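Local atomic coordinates of probable glutamine-binding lipoprotein GlnH (GLNBP) (Mycobacterium tuberculosis, PDB entry 6H20), a protein that binds acidic amino acids and asparagine as a solute-binding lipoprotein, and probably helps sense aspartate for the control of protein kinase G and glutamate metabolism. Residues R106-Q111 against R128-V132; I117-S123 against Q233-I239. The contacts are given in a common frame with arbitrary orientation. Numbering follows the deposited sequence.

Contact 1 of 2, residues R106-Q111 against R128-V132; sequences RVTALQ and RRKLV. With ASN (asparagine), chain B.
Helix 106-111 presents one side to the end of helix 126-129 and the turn that follows it, with Val107 and Val132 closest in backbone (CA to CA 6.7 Å). Residues 128-130 keep near-helical angles and Leu131 departs from them (phi/psi -116/-32), while Leu131 N and Val132 N both bond Arg128 O at 2.9 Å, before Val132 turns extended (phi/psi -139/166). The bump is Val107 (t rotamer): its CG1 enters a hollow between Leu131 CD1 at 3.9 Å and Val132 CG1 at 4.0 Å. Val132 CG1 in turn lies 3.8 Å from Leu110 CB, so it rests against two residues one helical turn apart. At the outer margin Gln111 NE2 reaches Leu131 CD2 (3.8 Å), and a water accepts from Gln111 NE2 (3.0 Å) and donates to Leu131 O (2.8 Å).

At the inner end two long arginines converge, Arg106 NH2 lying 3.3 Å from Arg128 NH2, with Arg128 nearly fully extended beyond chi1. The bound asparagine's carboxylate offsets this like-charge pair: Arg106 NH2 and Arg128 NH2 each donate to its O at 3.0 Å, and Arg128 NH1 to its OXT at 2.8 Å. Arg106 NH1 also bonds its OD1 (2.8 Å). Such carboxylate recognition is characteristic of amino-acid-binding proteins of this family. Behind the packing, Arg106 and Leu110 also touch Val118 of strand 117-118, and Leu110 O accepts from Asn240, which ends strand 232-240.

Contact 2 of 2, residues I117-S123 against Q233-I239; sequences IVVKTMS and QPYGVGI. With ASN (asparagine), chain B.
This buried antiparallel strand pairing lies near the centre of the chain, where strand 117-118 runs into a pocket loop beside the broken strand 232-240. Val118 and Gly238 form a hydrogen-bonded pair (CA to CA 4.8 Å), with Val118 N to Gly238 O and Gly238 N to Val118 O both 2.9 Å. The register then slips by two. Thr121 takes a left-handed conformation (phi/psi 38/46), and pairing resumes at Ser123 and Tyr235, where Gly236 N donates to Met122 O (2.9 Å). Within the gap a water accepts from Lys120 N and Met122 N (both 2.9 Å) and donates to Gly236 O (2.8 Å). Ile117 CB packs on Val237 CG1 at 3.6 Å. Thr121 CA sits 3.7 Å above the centroid of the Tyr235 ring, a CH-pi contact; the Tyr235 hydroxyl bonds Asp209. Ser123 OG donates to Gln233 OE1 (2.7 Å). The ligand's N donates to Thr121 O (2.7 Å) and Ser123 OG (3.0 Å), while Ser123 N holds its OXT (2.9 Å): the amino-acid site of a periplasmic-binding-protein fold.

From the N terminus the chain passes through helix 106-111, strand 117-118 with its pocket loop, and then helix 126-129, whose return to the first helix closes the short loop of contact 1. Contact 2 closes a far longer one, with 109 residues between its segments, when strand 232-240 comes back beside strand 117-118. Because 117-123 lies inside the first loop and 233-239 beyond it, the two contacts cross. They also touch: Arg106 NH1 reaches Lys120 O and Arg128 NH1 reaches Ser123 O, each at 2.8 Å. Together they join two helices to the sheet, and both bind the same asparagine, whose site Thr171 and Asp209 help complete.

Contact 1 of 2, residues R106-Q111 against R128-V132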
# COMPACT_ATOMS: atom_id res chain seq x y z
N ARG A 106 -9.65 -3.83 2.37
CA ARG A 106 -8.97 -4.49 1.26
C ARG A 106 -9.16 -6.01 1.30
O ARG A 106 -9.42 -6.63 0.27
CB ARG A 106 -7.48 -4.16 1.29
CG ARG A 106 -7.18 -2.71 0.99
CD ARG A 106 -5.68 -2.39 1.19
NE ARG A 106 -5.32 -2.44 2.61
CZ ARG A 106 -4.15 -2.03 3.09
NH1 ARG A 106 -3.21 -1.57 2.26
NH2 ARG A 106 -3.90 -2.09 4.39
N VAL A 107 -9.03 -6.62 2.48
CA VAL A 107 -9.16 -8.07 2.56
C VAL A 107 -10.60 -8.50 2.29
O VAL A 107 -10.85 -9.46 1.54
CB VAL A 107 -8.65 -8.60 3.92
CG1 VAL A 107 -9.16 -10.02 4.18
CG2 VAL A 107 -7.13 -8.55 3.96
N THR A 108 -11.57 -7.79 2.87
CA THR A 108 -12.97 -8.19 2.71
C THR A 108 -13.41 -8.10 1.26
O THR A 108 -14.12 -8.99 0.77
CB THR A 108 -13.87 -7.33 3.60
OG1 THR A 108 -13.54 -7.57 4.97
CG2 THR A 108 -15.32 -7.71 3.39
N ALA A 109 -13.01 -7.06 0.54
CA ALA A 109 -13.43 -6.95 -0.86
C ALA A 109 -12.89 -8.11 -1.68
O ALA A 109 -13.57 -8.58 -2.60
CB ALA A 109 -12.97 -5.62 -1.45
N LEU A 110 -11.69 -8.58 -1.36
CA LEU A 110 -11.14 -9.73 -2.07
C LEU A 110 -11.87 -11.01 -1.70
O LEU A 110 -12.20 -11.83 -2.57
CB LEU A 110 -9.64 -9.83 -1.79
CG LEU A 110 -8.82 -8.71 -2.43
CD1 LEU A 110 -7.41 -8.67 -1.84
CD2 LEU A 110 -8.78 -8.92 -3.93
N GLN A 111 -12.15 -11.20 -0.40
CA GLN A 111 -12.87 -12.38 0.05
C GLN A 111 -14.25 -12.47 -0.59
O GLN A 111 -14.72 -13.57 -0.93
CB GLN A 111 -13.00 -12.34 1.57
CG GLN A 111 -11.73 -12.67 2.33
CD GLN A 111 -11.92 -12.60 3.83
OE1 GLN A 111 -12.44 -11.61 4.35
NE2 GLN A 111 -11.52 -13.65 4.53
N ARG A 128 -2.20 -11.92 6.50
CA ARG A 128 -3.06 -11.64 5.36
C ARG A 128 -3.08 -12.80 4.38
O ARG A 128 -4.11 -13.05 3.73
CB ARG A 128 -2.64 -10.34 4.66
CG ARG A 128 -2.97 -9.11 5.47
CD ARG A 128 -2.31 -7.88 4.89
NE ARG A 128 -2.66 -6.71 5.69
CZ ARG A 128 -2.22 -5.48 5.44
NH1 ARG A 128 -1.43 -5.26 4.39
NH2 ARG A 128 -2.60 -4.46 6.22
N ARG A 129 -1.98 -13.54 4.27
CA ARG A 129 -1.93 -14.67 3.36
C ARG A 129 -2.82 -15.82 3.79
O ARG A 129 -3.10 -16.71 2.97
CB ARG A 129 -0.49 -15.13 3.19
CG ARG A 129 0.20 -14.44 2.04
CD ARG A 129 1.37 -15.25 1.51
NE ARG A 129 1.88 -14.77 0.23
CZ ARG A 129 1.33 -15.03 -0.95
NH1 ARG A 129 0.22 -15.76 -1.03
NH2 ARG A 129 1.89 -14.57 -2.06
N LYS A 130 -3.27 -15.85 5.05
CA LYS A 130 -4.28 -16.82 5.46
C LYS A 130 -5.63 -16.53 4.82
O LYS A 130 -6.49 -17.42 4.76
CB LYS A 130 -4.45 -16.79 6.98
CG LYS A 130 -3.25 -17.26 7.78
CD LYS A 130 -3.48 -17.09 9.27
CE LYS A 130 -2.25 -17.48 10.07
NZ LYS A 130 -2.54 -18.52 11.09
N LEU A 131 -5.84 -15.30 4.36
CA LEU A 131 -7.14 -14.83 3.89
C LEU A 131 -7.18 -14.46 2.41
O LEU A 131 -8.24 -14.59 1.80
CB LEU A 131 -7.59 -13.61 4.71
CG LEU A 131 -7.58 -13.80 6.22
CD1 LEU A 131 -7.89 -12.49 6.92
CD2 LEU A 131 -8.60 -14.87 6.60
N VAL A 132 -6.08 -13.96 1.84
CA VAL A 132 -6.04 -13.56 0.44
C VAL A 132 -4.73 -14.02 -0.17
O VAL A 132 -3.78 -14.39 0.53
CB VAL A 132 -6.19 -12.04 0.25
CG1 VAL A 132 -7.49 -11.54 0.88
CG2 VAL A 132 -4.99 -11.30 0.86
N ASN B . 1.28 -0.75 3.64
CA ASN B . 0.57 -0.66 4.92
C ASN B . -0.47 -1.75 4.99
O ASN B . -1.35 -1.73 5.88
CB ASN B . -0.07 0.72 5.09
CG ASN B . -1.20 0.96 4.12
OD1 ASN B . -1.36 0.28 3.11
ND2 ASN B . -2.04 1.92 4.45
OXT ASN B . -0.44 -2.67 4.15
O HOH W 1 -10.43 -15.87 2.91

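Contact 2 of 2, residues I117-S123 against Q233-I239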
# COMPACT_ATOMS: atom_id res chain seq x y z
N ILE A 117 -8.65 -7.24 -8.32
CA ILE A 117 -7.38 -7.05 -7.64
C ILE A 117 -7.48 -5.82 -6.75
O ILE A 117 -8.30 -4.93 -6.98
CB ILE A 117 -6.18 -6.88 -8.61
CG1 ILE A 117 -6.33 -5.62 -9.47
CG2 ILE A 117 -6.04 -8.13 -9.50
CD1 ILE A 117 -5.15 -5.38 -10.41
N VAL A 118 -6.66 -5.81 -5.70
CA VAL A 118 -6.43 -4.61 -4.89
C VAL A 118 -5.01 -4.16 -5.18
O VAL A 118 -4.06 -4.95 -5.06
CB VAL A 118 -6.60 -4.90 -3.39
CG1 VAL A 118 -6.06 -3.74 -2.54
CG2 VAL A 118 -8.07 -5.16 -3.05
N VAL A 119 -4.85 -2.92 -5.62
CA VAL A 119 -3.53 -2.29 -5.76
C VAL A 119 -3.62 -1.04 -4.90
O VAL A 119 -4.08 0.02 -5.35
CB VAL A 119 -3.16 -1.96 -7.20
CG1 VAL A 119 -1.67 -1.60 -7.29
CG2 VAL A 119 -3.46 -3.15 -8.14
N LYS A 120 -3.27 -1.19 -3.62
CA LYS A 120 -3.43 -0.11 -2.65
C LYS A 120 -2.43 -0.32 -1.54
O LYS A 120 -2.79 -0.77 -0.44
CB LYS A 120 -4.87 -0.09 -2.10
CG LYS A 120 -5.15 1.21 -1.33
CD LYS A 120 -6.30 1.03 -0.34
CE LYS A 120 -6.60 2.30 0.45
NZ LYS A 120 -5.39 3.07 0.88
N THR A 121 -1.17 -0.03 -1.84
CA THR A 121 -0.04 -0.12 -0.92
C THR A 121 -0.14 -1.33 0.02
O THR A 121 0.08 -1.22 1.23
CB THR A 121 0.16 1.19 -0.13
OG1 THR A 121 -1.00 1.50 0.67
CG2 THR A 121 0.41 2.36 -1.09
N MET A 122 -0.46 -2.50 -0.51
CA MET A 122 -0.92 -3.58 0.35
C MET A 122 0.26 -4.46 0.75
O MET A 122 0.73 -5.29 -0.04
CB MET A 122 -2.02 -4.41 -0.31
CG MET A 122 -2.76 -5.28 0.68
SD MET A 122 -4.17 -6.04 -0.10
CE MET A 122 -4.83 -6.95 1.29
N SER A 123 0.74 -4.28 1.99
CA SER A 123 1.86 -5.08 2.47
C SER A 123 1.49 -6.55 2.54
O SER A 123 0.42 -6.93 3.04
CB SER A 123 2.30 -4.61 3.85
OG SER A 123 2.80 -3.30 3.76
N GLN A 233 7.76 -3.20 4.48
CA GLN A 233 6.42 -3.14 3.88
C GLN A 233 6.53 -3.53 2.42
O GLN A 233 6.64 -2.68 1.53
CB GLN A 233 5.83 -1.74 4.03
CG GLN A 233 5.90 -1.19 5.45
CD GLN A 233 5.00 -1.91 6.44
OE1 GLN A 233 3.96 -2.47 6.08
NE2 GLN A 233 5.39 -1.89 7.71
N PRO A 234 6.52 -4.83 2.12
CA PRO A 234 6.62 -5.27 0.72
C PRO A 234 5.25 -5.30 0.07
O PRO A 234 4.40 -6.13 0.45
CB PRO A 234 7.23 -6.67 0.85
CG PRO A 234 6.72 -7.18 2.21
CD PRO A 234 6.39 -5.95 3.07
N TYR A 235 5.01 -4.43 -0.91
CA TYR A 235 3.68 -4.31 -1.51
C TYR A 235 3.42 -5.44 -2.49
O TYR A 235 4.26 -5.77 -3.33
CB TYR A 235 3.55 -3.01 -2.29
CG TYR A 235 3.58 -1.74 -1.48
CD1 TYR A 235 3.63 -1.75 -0.08
CD2 TYR A 235 3.56 -0.52 -2.12
CE1 TYR A 235 3.65 -0.54 0.65
CE2 TYR A 235 3.57 0.67 -1.41
CZ TYR A 235 3.62 0.66 -0.04
OH TYR A 235 3.63 1.87 0.64
N GLY A 236 2.22 -6.01 -2.42
CA GLY A 236 1.78 -6.98 -3.40
C GLY A 236 0.42 -6.58 -3.93
O GLY A 236 -0.32 -5.83 -3.29
N VAL A 237 0.10 -7.08 -5.12
CA VAL A 237 -1.25 -6.98 -5.64
C VAL A 237 -2.09 -8.04 -4.94
O VAL A 237 -1.76 -9.22 -4.98
CB VAL A 237 -1.27 -7.18 -7.17
CG1 VAL A 237 -2.71 -7.21 -7.69
CG2 VAL A 237 -0.44 -6.12 -7.85
N GLY A 238 -3.16 -7.60 -4.28
CA GLY A 238 -4.02 -8.52 -3.53
C GLY A 238 -5.05 -9.15 -4.44
O GLY A 238 -5.64 -8.49 -5.29
N ILE A 239 -5.24 -10.46 -4.27
CA ILE A 239 -6.05 -11.29 -5.15
C ILE A 239 -6.84 -12.25 -4.28
O ILE A 239 -6.39 -12.64 -3.20
CB ILE A 239 -5.14 -12.04 -6.16
CG1 ILE A 239 -4.49 -11.04 -7.12
CG2 ILE A 239 -5.91 -13.12 -6.93
CD1 ILE A 239 -3.28 -11.56 -7.86
N ASN B . 1.28 -0.75 3.64
CA ASN B . 0.57 -0.66 4.92
C ASN B . -0.47 -1.75 4.99
O ASN B . -1.35 -1.73 5.88
CB ASN B . -0.07 0.72 5.09
CG ASN B . -1.20 0.96 4.12
OD1 ASN B . -1.36 0.28 3.11
ND2 ASN B . -2.04 1.92 4.45
OXT ASN B . -0.44 -2.67 4.15
O HOH W 2 -1.09 -3.15 -3.31